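Local coordinates for protein transcriptional regulator (Aquifex aeolicus, PDB 2EH3) that probably binds DNA through a helix-turn-helix domain and regulates transcription as a dimeric member of the TetR/AcrR family, at residues Glu132-Ser135 against Glu136-Gly140; Gln144-His148 against Tyr149-Glu153; Glu162-Arg165 against Glu166-Leu170. All coordinates share one frame; numbering follows the deposited sequence.

In the fold
All three contacts are local, each made between successive turns of one helix in the tetracyclin repressor-like C-terminal domain. They follow one another along the chain. Contacts 1 and 2 sit near the start and the end of helix 131-152, their centres about 18 Å apart, and contact 3 lies on the next helix, 157-171, about 14 Å from the centre of contact 1 and 16 Å from that of contact 2. The two helices pack on each other: Ile138 of contact 1 touches Leu168, and Leu145 of contact 2 touches Lys163 and Leu164. Since every contact also reaches the second subunit, these helices pack into the domain and contribute to the dimer interface, consistent with TetR-family dimers.

Contact 1. Residues Glu132-Ser135 against Glu136-Gly140; sequences EILS and EIILG
Ile133 and Ile137 stand side by side on helix 131-152, a dimer-forming helix of the TetR-type C-terminal domain, and regular i to i+4 bonding carries the chain from one to the other. Ile137 N donates to Ile133 O at 3.0 Å and 171°, almost straight. Ile138 N reaches Leu134 O at 2.8 Å, and Leu139 N reaches Ser135 O at 2.9 Å. The first bond of the series is weaker, Glu136 N to Glu132 O at 3.5 Å. Ser135 OG also lies 2.8 Å from Glu132 O and is close to Glu120 OE1 on helix 105-126, a hydrogen-bond partner too, so which of the two acceptors takes its one proton is not settled. Serine suits this buried site: it is small, and its hydroxyl has acceptors close by.

Glu136 is buried too. Its CG lies beside the backbone N (chi1 -59°) and comes within 3.3 Å of Glu132 O, while the bend at chi2 turns the carboxylate away from the earlier turn. There OE2 forms a salt bridge with Lys163 NZ and a hydrogen bond with Tyr149 OH, both of the second subunit, which probably offsets the cost of burying the charge. The isoleucines need no such partners: with CG2 anti to the backbone N of Ile133, that methyl rests 3.7 Å from Ile137 CD1.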
loop_
_atom_site.group_PDB
_atom_site.type_symbol
_atom_site.label_atom_id
_atom_site.label_comp_id
_atom_site.label_asym_id
_atom_site.label_seq_id
_atom_site.Cartn_x
_atom_site.Cartn_y
_atom_site.Cartn_z
ATOM N N GLU A 132 16.314 2.872 -12.865
ATOM C CA GLU A 132 14.891 2.743 -12.992
ATOM C C GLU A 132 14.372 1.495 -12.271
ATOM O O GLU A 132 13.392 1.575 -11.519
ATOM C CB GLU A 132 14.538 2.706 -14.474
ATOM C CG GLU A 132 14.798 4.084 -15.143
ATOM C CD GLU A 132 16.214 4.300 -15.733
ATOM O OE1 GLU A 132 17.179 3.599 -15.419
ATOM O OE2 GLU A 132 16.341 5.257 -16.527
ATOM N N ILE A 133 15.051 0.370 -12.458
ATOM C CA ILE A 133 14.678 -0.904 -11.834
ATOM C C ILE A 133 14.863 -0.840 -10.319
ATOM O O ILE A 133 13.982 -1.232 -9.542
ATOM C CB ILE A 133 15.578 -2.071 -12.383
ATOM C CG1 ILE A 133 15.467 -2.149 -13.907
ATOM C CG2 ILE A 133 15.183 -3.393 -11.725
ATOM C CD1 ILE A 133 16.474 -3.065 -14.573
ATOM N N LEU A 134 16.017 -0.341 -9.910
ATOM C CA LEU A 134 16.332 -0.256 -8.488
ATOM C C LEU A 134 15.362 0.642 -7.756
ATOM O O LEU A 134 15.006 0.369 -6.600
ATOM C CB LEU A 134 17.744 0.298 -8.303
ATOM C CG LEU A 134 18.902 -0.645 -8.616
ATOM C CD1 LEU A 134 20.228 0.159 -8.740
ATOM C CD2 LEU A 134 18.975 -1.697 -7.506
ATOM N N SER A 135 14.906 1.712 -8.402
ATOM C CA SER A 135 13.991 2.605 -7.702
ATOM C C SER A 135 12.683 1.891 -7.371
ATOM O O SER A 135 12.151 2.099 -6.282
ATOM C CB SER A 135 13.704 3.877 -8.523
ATOM O OG SER A 135 12.895 3.595 -9.662
ATOM N N GLU A 136 12.183 1.054 -8.292
ATOM C CA GLU A 136 10.954 0.297 -8.106
ATOM C C GLU A 136 11.134 -0.720 -6.984
ATOM O O GLU A 136 10.286 -0.840 -6.070
ATOM C CB GLU A 136 10.595 -0.468 -9.377
ATOM C CG GLU A 136 10.401 0.398 -10.626
ATOM C CD GLU A 136 9.008 0.970 -10.759
ATOM O OE1 GLU A 136 8.192 0.834 -9.807
ATOM O OE2 GLU A 136 8.743 1.575 -11.815
ATOM N N ILE A 137 12.232 -1.463 -7.064
ATOM C CA ILE A 137 12.520 -2.478 -6.054
ATOM C C ILE A 137 12.653 -1.874 -4.656
ATOM O O ILE A 137 12.018 -2.321 -3.690
ATOM C CB ILE A 137 13.844 -3.197 -6.343
ATOM C CG1 ILE A 137 13.743 -4.020 -7.646
ATOM C CG2 ILE A 137 14.189 -4.100 -5.156
ATOM C CD1 ILE A 137 15.098 -4.509 -8.170
ATOM N N ILE A 138 13.498 -0.863 -4.549
ATOM C CA ILE A 138 13.768 -0.275 -3.251
ATOM C C ILE A 138 12.591 0.474 -2.669
ATOM O O ILE A 138 12.310 0.340 -1.473
ATOM C CB ILE A 138 15.028 0.588 -3.339
ATOM C CG1 ILE A 138 16.210 -0.339 -3.660
ATOM C CG2 ILE A 138 15.279 1.313 -2.010
ATOM C CD1 ILE A 138 17.509 0.391 -3.981
ATOM N N LEU A 139 11.868 1.245 -3.474
ATOM C CA LEU A 139 10.695 1.915 -2.922
ATOM C C LEU A 139 9.660 0.877 -2.503
ATOM O O LEU A 139 8.994 1.040 -1.485
ATOM C CB LEU A 139 10.066 2.876 -3.934
ATOM C CG LEU A 139 10.815 4.187 -4.156
ATOM C CD1 LEU A 139 10.000 5.077 -5.106
ATOM C CD2 LEU A 139 11.010 4.905 -2.840
ATOM N N GLY A 140 9.529 -0.189 -3.289
ATOM C CA GLY A 140 8.587 -1.242 -2.945
ATOM C C GLY A 140 8.956 -1.895 -1.622
ATOM O O GLY A 140 8.106 -2.094 -0.746
#

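Contact 2. Residues Gln144-His148 against Tyr149-Glu153; sequences QLILH and YVIKE
His148 and Tyr149 fit against each other as bump and plate: His148 CB stands 4.1 Å from the centroid of the Tyr149 ring, only 3° off the ring normal, a CH-pi contact over one face. The edge of the same ring receives Leu145 CD2, which lies in the ring plane 3.8 Å from Tyr149 CE2. A broad flat side chain suits this place, for it offers a face to one neighbour and an edge to another. Phe159 adds an edge-to-face ring contact.

Branched chains fill the grooves farther round the helix. With CG1 beside its backbone N (chi1 -65°), Ile146 holds that branch on the side where Val150 CG2 lies, and Ile146 CD1 meets Val150 CG2 at 3.8 Å. Ile146 CG2 sits 3.9 Å from Val150 CB. Leu147 CD1 touches Ile151 CB at 4.2 Å. On the other flank Lys152 CD approaches the His148 ring obliquely, while His148 NE2 is hydrogen-bonded to Arg143 NH1 of the second subunit.

The backbone widens beneath these side chains. Ile146 O accepts from Val150 N and from Ile151 N, each at 2.9 Å, the latter bond the straighter at 153°, and Lys152 N then bonds to Leu147 O. This shift from i+4 to i+5 bonding marks a pi-type turn in the last part of helix 131-152.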
loop_
_atom_site.group_PDB
_atom_site.type_symbol
_atom_site.label_atom_id
_atom_site.label_comp_id
_atom_site.label_asym_id
_atom_site.label_seq_id
_atom_site.Cartn_x
_atom_site.Cartn_y
_atom_site.Cartn_z
ATOM N N GLN A 144 6.935 -1.915 1.910
ATOM C CA GLN A 144 6.584 -3.191 2.542
ATOM C C GLN A 144 6.987 -3.126 4.028
ATOM O O GLN A 144 6.215 -3.498 4.918
ATOM C CB GLN A 144 7.330 -4.350 1.854
ATOM C CG GLN A 144 7.254 -5.729 2.533
ATOM C CD GLN A 144 6.032 -6.549 2.140
ATOM O OE1 GLN A 144 5.366 -6.261 1.149
ATOM N NE2 GLN A 144 5.753 -7.595 2.906
ATOM N N LEU A 145 8.194 -2.634 4.298
ATOM C CA LEU A 145 8.636 -2.555 5.694
ATOM C C LEU A 145 7.809 -1.585 6.512
ATOM O O LEU A 145 7.500 -1.855 7.678
ATOM C CB LEU A 145 10.104 -2.142 5.788
ATOM C CG LEU A 145 11.146 -3.057 5.149
ATOM C CD1 LEU A 145 12.511 -2.371 5.342
ATOM C CD2 LEU A 145 11.118 -4.444 5.769
ATOM N N ILE A 146 7.440 -0.453 5.936
ATOM C CA ILE A 146 6.660 0.505 6.709
ATOM C C ILE A 146 5.261 -0.016 6.957
ATOM O O ILE A 146 4.719 0.114 8.052
ATOM C CB ILE A 146 6.567 1.855 5.973
ATOM C CG1 ILE A 146 7.958 2.481 5.869
ATOM C CG2 ILE A 146 5.588 2.801 6.707
ATOM C CD1 ILE A 146 8.616 2.763 7.189
ATOM N N LEU A 147 4.651 -0.587 5.923
ATOM C CA LEU A 147 3.299 -1.099 6.060
ATOM C C LEU A 147 3.216 -2.216 7.104
ATOM O O LEU A 147 2.298 -2.278 7.922
ATOM C CB LEU A 147 2.820 -1.611 4.699
ATOM C CG LEU A 147 1.385 -2.092 4.655
ATOM C CD1 LEU A 147 0.442 -0.912 4.839
ATOM C CD2 LEU A 147 1.149 -2.739 3.318
ATOM N N HIS A 148 4.194 -3.095 7.107
ATOM C CA HIS A 148 4.132 -4.188 8.046
ATOM C C HIS A 148 4.717 -3.959 9.399
ATOM O O HIS A 148 4.225 -4.531 10.370
ATOM C CB HIS A 148 4.737 -5.414 7.400
ATOM C CG HIS A 148 3.893 -5.909 6.281
ATOM N ND1 HIS A 148 2.921 -6.867 6.465
ATOM C CD2 HIS A 148 3.712 -5.422 5.028
ATOM C CE1 HIS A 148 2.173 -6.943 5.379
ATOM N NE2 HIS A 148 2.631 -6.075 4.492
ATOM N N TYR A 149 5.711 -3.091 9.495
ATOM C CA TYR A 149 6.368 -2.912 10.779
ATOM C C TYR A 149 6.217 -1.536 11.399
ATOM O O TYR A 149 6.860 -1.224 12.405
ATOM C CB TYR A 149 7.838 -3.307 10.644
ATOM C CG TYR A 149 8.032 -4.711 10.084
ATOM C CD1 TYR A 149 7.523 -5.840 10.738
ATOM C CD2 TYR A 149 8.712 -4.904 8.880
ATOM C CE1 TYR A 149 7.683 -7.125 10.212
ATOM C CE2 TYR A 149 8.877 -6.184 8.335
ATOM C CZ TYR A 149 8.358 -7.295 9.004
ATOM O OH TYR A 149 8.523 -8.576 8.533
ATOM N N VAL A 150 5.404 -0.696 10.768
ATOM C CA VAL A 150 5.082 0.616 11.337
ATOM C C VAL A 150 3.545 0.701 11.375
ATOM O O VAL A 150 2.957 1.087 12.400
ATOM C CB VAL A 150 5.655 1.785 10.504
ATOM C CG1 VAL A 150 5.185 3.136 11.090
ATOM C CG2 VAL A 150 7.174 1.721 10.508
ATOM N N ILE A 151 2.881 0.306 10.288
ATOM C CA ILE A 151 1.407 0.378 10.239
ATOM C C ILE A 151 0.659 -0.789 10.865
ATOM O O ILE A 151 -0.220 -0.584 11.710
ATOM C CB ILE A 151 0.887 0.526 8.783
ATOM C CG1 ILE A 151 1.482 1.785 8.153
ATOM C CG2 ILE A 151 -0.657 0.550 8.773
ATOM C CD1 ILE A 151 1.185 3.065 8.924
ATOM N N LYS A 152 0.957 -2.005 10.432
ATOM C CA LYS A 152 0.288 -3.178 10.973
ATOM C C LYS A 152 0.610 -3.257 12.452
ATOM O O LYS A 152 -0.284 -3.277 13.300
ATOM C CB LYS A 152 0.770 -4.439 10.269
ATOM C CG LYS A 152 0.183 -5.714 10.837
ATOM C CD LYS A 152 0.649 -6.913 10.032
ATOM C CE LYS A 152 0.100 -8.204 10.600
ATOM N NZ LYS A 152 0.797 -9.403 10.037
ATOM N N GLU A 153 1.897 -3.303 12.754
ATOM C CA GLU A 153 2.362 -3.346 14.131
ATOM C C GLU A 153 3.459 -2.313 14.227
ATOM O O GLU A 153 4.242 -2.173 13.292
ATOM C CB GLU A 153 2.921 -4.723 14.456
ATOM C CG GLU A 153 3.652 -4.757 15.783
ATOM C CD GLU A 153 3.775 -6.158 16.349
ATOM O OE1 GLU A 153 4.422 -6.312 17.408
ATOM O OE2 GLU A 153 3.221 -7.101 15.741
#

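Contact 3. Residues Glu162-Arg165 against Glu166-Leu170; sequences EKLR and EGLKL
Leu164 O accepts the backbone N-H of Leu168 at 2.9 Å with an N-H...O angle of 164°, the shortest polar bond joining these two turns of helix 157-171. Its neighbours repeat the i to i+4 pattern: Glu166 N to Glu162 O at 3.0 Å, Gly167 N to Lys163 O at 3.1 Å and Lys169 N to Arg165 O at 3.0 Å. Directly beside the first bond the two leucines meet. Leu164 CG lies trans to its backbone N (chi1 179°), whereas Leu168 keeps CG beside its N (chi1 -65°), and the two side chains therefore slant across one another, with Leu164 CG 3.8 Å from Leu168 CD1. One methyl of Leu164, CD1, is 4.0 Å from Leu168 CG.

Leucine fits here because its forked end can serve several neighbours: Leu164 also packs on Phe141 and Leu145 of helix 131-152 and on Leu81 of helix 73-86. Cutting this side chain back to an alanine would probably leave Leu168 CD1 without its partner and open a gap between the three helices, close to the magnesium ligand Glu78. Gly167 presents no side chain, which suits a surface on which Ile133 and Ile137 of the second subunit pack. Arg165 NH1 and Glu166 OE2 carry opposite charges but stay 5.0 Å apart. The chemistry thus implies that backbone bonds and the buried leucine pair hold these turns together; the Arg165-Glu166 pair probably adds only a weak attraction, whereas Lys163 spends its charge on Glu136 of the second subunit.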
loop_
_atom_site.group_PDB
_atom_site.type_symbol
_atom_site.label_atom_id
_atom_site.label_comp_id
_atom_site.label_asym_id
_atom_site.label_seq_id
_atom_site.Cartn_x
_atom_site.Cartn_y
_atom_site.Cartn_z
ATOM N N GLU A 162 17.561 -2.753 10.679
ATOM C CA GLU A 162 18.242 -4.004 10.423
ATOM C C GLU A 162 17.676 -4.659 9.152
ATOM O O GLU A 162 18.432 -5.092 8.292
ATOM C CB GLU A 162 18.083 -4.927 11.643
ATOM C CG GLU A 162 18.824 -6.241 11.508
ATOM C CD GLU A 162 18.707 -7.094 12.761
ATOM O OE1 GLU A 162 19.368 -6.762 13.772
ATOM O OE2 GLU A 162 17.929 -8.058 12.715
ATOM N N LYS A 163 16.350 -4.717 9.036
ATOM C CA LYS A 163 15.724 -5.284 7.850
ATOM C C LYS A 163 16.135 -4.543 6.583
ATOM O O LYS A 163 16.472 -5.153 5.574
ATOM C CB LYS A 163 14.194 -5.229 7.981
ATOM C CG LYS A 163 13.678 -5.986 9.202
ATOM C CD LYS A 163 13.722 -7.473 8.979
ATOM C CE LYS A 163 12.410 -7.946 8.388
ATOM N NZ LYS A 163 12.437 -9.417 8.174
ATOM N N LEU A 164 16.093 -3.221 6.637
ATOM C CA LEU A 164 16.456 -2.414 5.456
ATOM C C LEU A 164 17.918 -2.651 5.091
ATOM O O LEU A 164 18.251 -2.898 3.936
ATOM C CB LEU A 164 16.237 -0.911 5.759
ATOM C CG LEU A 164 16.608 -0.017 4.585
ATOM C CD1 LEU A 164 15.577 -0.161 3.480
ATOM C CD2 LEU A 164 16.586 1.430 5.043
ATOM N N ARG A 165 18.800 -2.574 6.086
ATOM C CA ARG A 165 20.231 -2.776 5.861
ATOM C C ARG A 165 20.523 -4.104 5.162
ATOM O O ARG A 165 21.272 -4.147 4.167
ATOM C CB ARG A 165 20.982 -2.723 7.209
ATOM C CG ARG A 165 22.482 -2.960 7.091
ATOM C CD ARG A 165 23.156 -2.939 8.458
ATOM N NE ARG A 165 22.403 -2.114 9.393
ATOM C CZ ARG A 165 21.850 -2.556 10.521
ATOM N NH1 ARG A 165 21.969 -3.840 10.892
ATOM N NH2 ARG A 165 21.151 -1.715 11.268
ATOM N N GLU A 166 19.938 -5.192 5.655
ATOM C CA GLU A 166 20.207 -6.478 5.028
ATOM C C GLU A 166 19.669 -6.588 3.622
ATOM O O GLU A 166 20.333 -7.158 2.754
ATOM C CB GLU A 166 19.689 -7.610 5.916
ATOM C CG GLU A 166 20.611 -7.825 7.134
ATOM C CD GLU A 166 22.098 -7.973 6.752
ATOM O OE1 GLU A 166 22.436 -8.913 5.987
ATOM O OE2 GLU A 166 22.930 -7.148 7.224
ATOM N N GLY A 167 18.490 -6.022 3.389
ATOM C CA GLY A 167 17.915 -6.086 2.058
ATOM C C GLY A 167 18.687 -5.248 1.068
ATOM O O GLY A 167 18.872 -5.693 -0.067
ATOM N N LEU A 168 19.155 -4.065 1.474
ATOM C CA LEU A 168 19.923 -3.220 0.562
ATOM C C LEU A 168 21.276 -3.837 0.265
ATOM O O LEU A 168 21.760 -3.747 -0.858
ATOM C CB LEU A 168 20.082 -1.812 1.123
ATOM C CG LEU A 168 18.761 -1.061 1.257
ATOM C CD1 LEU A 168 19.119 0.329 1.716
ATOM C CD2 LEU A 168 17.950 -1.012 -0.052
ATOM N N LYS A 169 21.877 -4.483 1.262
ATOM C CA LYS A 169 23.151 -5.143 1.050
ATOM C C LYS A 169 22.970 -6.217 -0.010
ATOM O O LYS A 169 23.792 -6.351 -0.921
ATOM C CB LYS A 169 23.661 -5.771 2.359
ATOM C CG LYS A 169 24.919 -6.628 2.174
ATOM C CD LYS A 169 25.481 -7.112 3.515
ATOM C CE LYS A 169 26.732 -7.970 3.307
ATOM N NZ LYS A 169 27.540 -8.100 4.549
ATOM N N LEU A 170 21.888 -6.984 0.089
ATOM C CA LEU A 170 21.650 -8.032 -0.885
ATOM C C LEU A 170 21.466 -7.431 -2.284
ATOM O O LEU A 170 22.066 -7.899 -3.262
ATOM C CB LEU A 170 20.428 -8.856 -0.475
ATOM C CG LEU A 170 20.037 -10.051 -1.352
ATOM C CD1 LEU A 170 19.180 -10.984 -0.513
ATOM C CD2 LEU A 170 19.303 -9.604 -2.605
#